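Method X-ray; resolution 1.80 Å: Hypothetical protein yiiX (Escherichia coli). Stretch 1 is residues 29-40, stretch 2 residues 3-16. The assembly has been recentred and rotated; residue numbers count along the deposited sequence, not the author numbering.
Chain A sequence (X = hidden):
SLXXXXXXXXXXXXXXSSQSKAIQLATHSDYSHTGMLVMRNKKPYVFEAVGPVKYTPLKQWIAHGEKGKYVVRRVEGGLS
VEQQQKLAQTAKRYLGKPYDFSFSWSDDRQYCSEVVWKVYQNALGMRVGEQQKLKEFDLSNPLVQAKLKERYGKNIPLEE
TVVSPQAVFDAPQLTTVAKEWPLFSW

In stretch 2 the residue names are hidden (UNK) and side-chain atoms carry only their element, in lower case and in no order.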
# COMPACT_ATOMS: atom_id res chain seq x y z
N SER A 29 12.37 -5.06 0.42
CA SER A 29 11.13 -5.61 -0.12
C SER A 29 11.17 -5.47 -1.61
O SER A 29 11.83 -4.56 -2.13
CB SER A 29 9.93 -4.80 0.43
OG SER A 29 8.69 -5.27 -0.12
N ASP A 30 10.47 -6.38 -2.29
CA ASP A 30 10.10 -6.23 -3.68
C ASP A 30 8.92 -5.27 -3.93
O ASP A 30 8.72 -4.87 -5.06
CB ASP A 30 9.71 -7.60 -4.24
CG ASP A 30 10.90 -8.57 -4.32
OD1 ASP A 30 12.05 -8.08 -4.48
OD2 ASP A 30 10.65 -9.82 -4.24
N TYR A 31 8.14 -4.95 -2.92
CA TYR A 31 6.87 -4.24 -3.13
C TYR A 31 7.09 -2.76 -2.94
O TYR A 31 7.57 -2.33 -1.88
CB TYR A 31 5.77 -4.71 -2.15
CG TYR A 31 5.73 -6.20 -2.08
CD1 TYR A 31 5.74 -6.95 -3.25
CD2 TYR A 31 5.77 -6.88 -0.85
CE1 TYR A 31 5.78 -8.34 -3.22
CE2 TYR A 31 5.81 -8.26 -0.82
CZ TYR A 31 5.81 -8.96 -2.03
OH TYR A 31 5.83 -10.32 -2.04
N SER A 32 6.71 -1.98 -3.93
CA SER A 32 6.83 -0.55 -3.79
C SER A 32 5.53 0.21 -4.03
O SER A 32 5.52 1.47 -4.01
CB SER A 32 7.99 -0.04 -4.66
OG SER A 32 7.74 -0.32 -6.02
N HIS A 33 4.43 -0.52 -4.27
CA HIS A 33 3.10 0.10 -4.31
C HIS A 33 2.05 -0.90 -3.87
O HIS A 33 2.25 -2.10 -4.05
CB HIS A 33 2.78 0.60 -5.72
CG HIS A 33 1.52 1.42 -5.80
ND1 HIS A 33 1.25 2.45 -4.91
CD2 HIS A 33 0.47 1.37 -6.65
CE1 HIS A 33 0.08 3.00 -5.23
NE2 HIS A 33 -0.41 2.35 -6.27
N THR A 34 0.98 -0.43 -3.25
CA THR A 34 -0.10 -1.33 -2.78
C THR A 34 -1.45 -0.63 -2.95
O THR A 34 -1.52 0.61 -3.04
CB THR A 34 0.16 -1.80 -1.32
OG1 THR A 34 -0.77 -2.81 -0.93
CG2 THR A 34 0.06 -0.66 -0.36
N GLY A 35 -2.51 -1.41 -3.09
CA GLY A 35 -3.87 -0.86 -3.06
C GLY A 35 -4.79 -1.95 -2.54
O GLY A 35 -4.34 -3.08 -2.24
N MET A 36 -6.08 -1.62 -2.42
CA MET A 36 -7.05 -2.58 -1.87
C MET A 36 -8.16 -2.74 -2.87
O MET A 36 -8.67 -1.73 -3.42
CB MET A 36 -7.61 -2.08 -0.53
CG MET A 36 -8.71 -3.00 0.21
SD MET A 36 -9.44 -2.11 1.61
CE MET A 36 -10.72 -1.10 0.78
N LEU A 37 -8.54 -3.98 -3.12
CA LEU A 37 -9.61 -4.29 -4.07
C LEU A 37 -10.94 -3.76 -3.51
O LEU A 37 -11.19 -3.88 -2.31
CB LEU A 37 -9.71 -5.80 -4.33
CG LEU A 37 -8.88 -6.48 -5.44
CD1 LEU A 37 -9.40 -6.08 -6.79
CD2 LEU A 37 -7.39 -6.17 -5.29
N VAL A 38 -11.74 -3.12 -4.38
CA VAL A 38 -13.14 -2.79 -4.07
C VAL A 38 -13.97 -3.24 -5.29
O VAL A 38 -13.70 -2.80 -6.43
CB VAL A 38 -13.39 -1.31 -3.73
CG1 VAL A 38 -14.89 -1.04 -3.52
CG2 VAL A 38 -12.65 -0.93 -2.48
N MET A 39 -14.92 -4.15 -5.06
CA MET A 39 -15.86 -4.56 -6.09
C MET A 39 -16.97 -3.52 -6.19
O MET A 39 -17.68 -3.23 -5.23
CB MET A 39 -16.42 -5.98 -5.84
CG MET A 39 -15.35 -7.02 -5.54
SD MET A 39 -13.98 -7.14 -6.74
CE MET A 39 -14.85 -7.83 -8.11
N ARG A 40 -17.06 -2.89 -7.36
CA ARG A 40 -18.08 -1.86 -7.58
C ARG A 40 -18.97 -2.37 -8.70
O ARG A 40 -18.50 -2.66 -9.80
CB ARG A 40 -17.44 -0.55 -7.96
CG ARG A 40 -16.44 -0.01 -6.94
CD ARG A 40 -15.70 1.17 -7.56
NE ARG A 40 -16.45 2.42 -7.54
CZ ARG A 40 -16.25 3.43 -8.38
NH1 ARG A 40 -15.32 3.35 -9.34
NH2 ARG A 40 -16.95 4.53 -8.29
N UNK A 3 -7.98 -17.04 -8.85
CA UNK A 3 -8.34 -15.93 -7.90
C UNK A 3 -9.64 -15.26 -8.32
O UNK A 3 -9.81 -14.90 -9.49
c UNK A 3 -7.20 -14.91 -7.88
c UNK A 3 -6.57 -10.37 -8.83
c UNK A 3 -7.48 -10.05 -6.58
c UNK A 3 -7.61 -11.45 -6.50
c UNK A 3 -7.97 -13.55 -5.83
c UNK A 3 -6.94 -9.53 -7.74
n UNK A 3 -8.02 -12.23 -5.46
c UNK A 3 -6.68 -11.76 -8.74
c UNK A 3 -7.19 -12.32 -7.55
c UNK A 3 -7.45 -13.66 -7.12
N UNK A 4 -10.56 -15.14 -7.36
CA UNK A 4 -11.82 -14.42 -7.51
C UNK A 4 -11.65 -13.14 -6.66
O UNK A 4 -11.67 -13.22 -5.42
n UNK A 4 -15.92 -16.86 -7.09
c UNK A 4 -15.36 -15.88 -6.36
c UNK A 4 -14.40 -14.92 -7.14
o UNK A 4 -15.54 -15.76 -5.12
c UNK A 4 -12.94 -15.31 -6.92
N UNK A 5 -11.42 -11.97 -7.31
CA UNK A 5 -11.23 -10.76 -6.53
C UNK A 5 -12.38 -10.52 -5.57
O UNK A 5 -13.57 -10.76 -5.92
c UNK A 5 -11.15 -9.64 -7.60
c UNK A 5 -11.21 -11.72 -8.76
c UNK A 5 -10.55 -10.36 -8.81
N UNK A 6 -12.03 -10.12 -4.36
CA UNK A 6 -13.01 -9.75 -3.33
C UNK A 6 -12.61 -8.43 -2.70
O UNK A 6 -11.42 -8.16 -2.54
o UNK A 6 -13.21 -13.17 -0.67
n UNK A 6 -13.91 -14.53 -2.26
c UNK A 6 -13.59 -13.33 -1.79
c UNK A 6 -13.73 -12.15 -2.77
c UNK A 6 -13.14 -10.84 -2.25
N UNK A 7 -13.61 -7.65 -2.30
CA UNK A 7 -13.38 -6.38 -1.64
C UNK A 7 -12.53 -6.61 -0.38
O UNK A 7 -12.82 -7.53 0.43
c UNK A 7 -14.40 -4.48 -0.36
c UNK A 7 -14.70 -5.72 -1.21
o UNK A 7 -15.45 -5.35 -2.39
N UNK A 8 -11.51 -5.78 -0.22
CA UNK A 8 -10.56 -5.98 0.85
C UNK A 8 -9.25 -6.68 0.49
O UNK A 8 -8.30 -6.55 1.26
N UNK A 9 -9.18 -7.43 -0.62
CA UNK A 9 -7.92 -8.09 -1.03
C UNK A 9 -6.86 -7.01 -1.20
O UNK A 9 -7.15 -5.93 -1.77
o UNK A 9 -9.40 -10.44 -1.12
c UNK A 9 -8.95 -10.08 -2.26
o UNK A 9 -9.21 -10.66 -3.34
c UNK A 9 -8.05 -8.87 -2.36
N UNK A 10 -5.68 -7.24 -0.67
CA UNK A 10 -4.64 -6.22 -0.74
C UNK A 10 -3.66 -6.66 -1.80
O UNK A 10 -3.17 -7.78 -1.75
c UNK A 10 -2.92 -4.88 0.54
c UNK A 10 -3.94 -6.04 0.62
c UNK A 10 -5.01 -5.77 1.71
c UNK A 10 -4.47 -5.82 3.19
N UNK A 11 -3.37 -5.77 -2.74
CA UNK A 11 -2.59 -6.14 -3.91
C UNK A 11 -1.29 -5.33 -3.94
O UNK A 11 -1.30 -4.16 -3.56
c UNK A 11 -2.70 -6.54 -6.44
c UNK A 11 -3.93 -4.54 -5.39
c UNK A 11 -3.45 -5.98 -5.21
c UNK A 11 -3.56 -6.83 -7.64
N UNK A 12 -0.19 -5.95 -4.40
CA UNK A 12 1.14 -5.34 -4.30
C UNK A 12 1.79 -5.44 -5.68
O UNK A 12 1.53 -6.40 -6.43
c UNK A 12 0.40 -7.00 -1.50
c UNK A 12 1.90 -5.24 -0.91
c UNK A 12 0.37 -6.13 0.73
c UNK A 12 -0.14 -6.98 -0.16
c UNK A 12 1.42 -6.10 -1.86
c UNK A 12 2.00 -6.09 -3.27
c UNK A 12 1.35 -5.23 0.38
N UNK A 13 2.63 -4.46 -6.02
CA UNK A 13 3.33 -4.47 -7.28
C UNK A 13 4.64 -3.69 -7.11
O UNK A 13 4.86 -3.05 -6.07
c UNK A 13 1.41 -1.62 -9.25
n UNK A 13 0.79 -2.38 -10.17
o UNK A 13 1.32 -0.41 -9.23
c UNK A 13 2.45 -3.82 -8.37
c UNK A 13 2.29 -2.30 -8.21
N UNK A 14 5.44 -3.71 -8.16
CA UNK A 14 6.64 -2.90 -8.27
C UNK A 14 6.27 -1.65 -9.04
O UNK A 14 5.96 -1.70 -10.26
c UNK A 14 9.01 -2.75 -9.13
c UNK A 14 8.06 -5.02 -8.55
c UNK A 14 8.97 -5.79 -9.50
c UNK A 14 7.75 -3.61 -9.09
N UNK A 15 6.28 -0.53 -8.34
CA UNK A 15 6.08 0.79 -8.95
C UNK A 15 7.16 1.09 -10.03
O UNK A 15 8.32 0.67 -9.89
c UNK A 15 6.13 1.86 -7.86
o UNK A 15 6.18 3.15 -8.44
N UNK A 16 6.77 1.79 -11.09
CA UNK A 16 7.72 2.30 -12.10
C UNK A 16 8.20 3.75 -11.80
O UNK A 16 8.99 4.31 -12.57
n UNK A 16 4.69 -1.92 -16.95
n UNK A 16 6.45 -0.57 -17.58
c UNK A 16 6.83 0.90 -14.07
c UNK A 16 7.10 2.28 -13.48
c UNK A 16 6.02 1.10 -15.33
n UNK A 16 5.23 -0.07 -15.68
c UNK A 16 5.46 -0.85 -16.73

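Position 3 has one carbon, then fused five- and six-membered rings with eight carbons and one nitrogen. A six-ring carbon lies 4.0 Å from Leu-37 CG, at the ring edge. This is Trp-3.

Position 4 has three carbons, the third carrying one oxygen and one nitrogen. It touches nothing on stretch 1. It is Gln-4.

Position 5 has three carbons closing a ring onto its own N. Its CB is 4.0 Å from Leu-37 CD1 and 3.9 Å from Met-39 SD. It is Pro-5.

Position 6 again has three carbons with a terminal oxygen and nitrogen. CB points away, but its backbone O lies 3.4 Å from Leu-37 CB. It is Gln-6, which opens a type II turn.

Position 7 has one carbon carrying an oxygen and a carbon. The oxygen accepts a hydrogen bond from Met-39 N at 3.0 Å. It is Thr-7.

Position 8 has no side-chain atoms. Phi is 98°, and a CB would jam against the preceding carbonyl. Its N donates to Leu-37 O at 2.8 Å. It is Gly-8.

Position 9 has two carbons, the second carrying two oxygens. Its backbone O accepts from Leu-37 N at 2.7 Å. It is Asp-9, whose OD2 accepts from Trp-3 NE1 and Gln-6 N.

Position 10 has four carbons, forked at the first, with one arm two carbons long. A carbon lies 3.3 Å from Thr-34 OG1. It is Ile-10.

Position 11 has the same forked four-carbon pattern. One branch carbon is 3.8 Å from Leu-37 CD2. It is Ile-11.

Position 12 has one carbon and a six-carbon ring. Thr-34 OG1 lies over one ring face, and CB is 3.8 Å from Tyr-31 CD1. It is Phe-12.

Position 13 has three carbons, then an oxygen and a nitrogen. The oxygen lies 3.2 Å from His-33 CD2, at the imidazole edge. It is Gln-13.

Position 14 is another forked four-carbon chain. A carbon reaches 3.6 Å from Asp-30 O. It is Ile-14.

Position 15 has one carbon and one oxygen. Its N donates to Ser-32 OG at 2.7 Å. It is Ser-15.

Position 16 has three carbons, a nitrogen, then a carbon with two nitrogens. It makes no contact here. It is Arg-16.

The contact is an antiparallel strand pairing. Reciprocal backbone bonds join Gly-35 to Ile-11 and His-33 to Gln-13. Thr-34 and Met-36 share one sheet face with Ile-10 and Phe-12. Beyond the strand, Gly-8 and Thr-7 extend the bonding, while Leu-37 packs against Trp-3, Pro-5 and Ile-11.

Stretch 2, residues 3-16: WQPQTGDIIFQISR
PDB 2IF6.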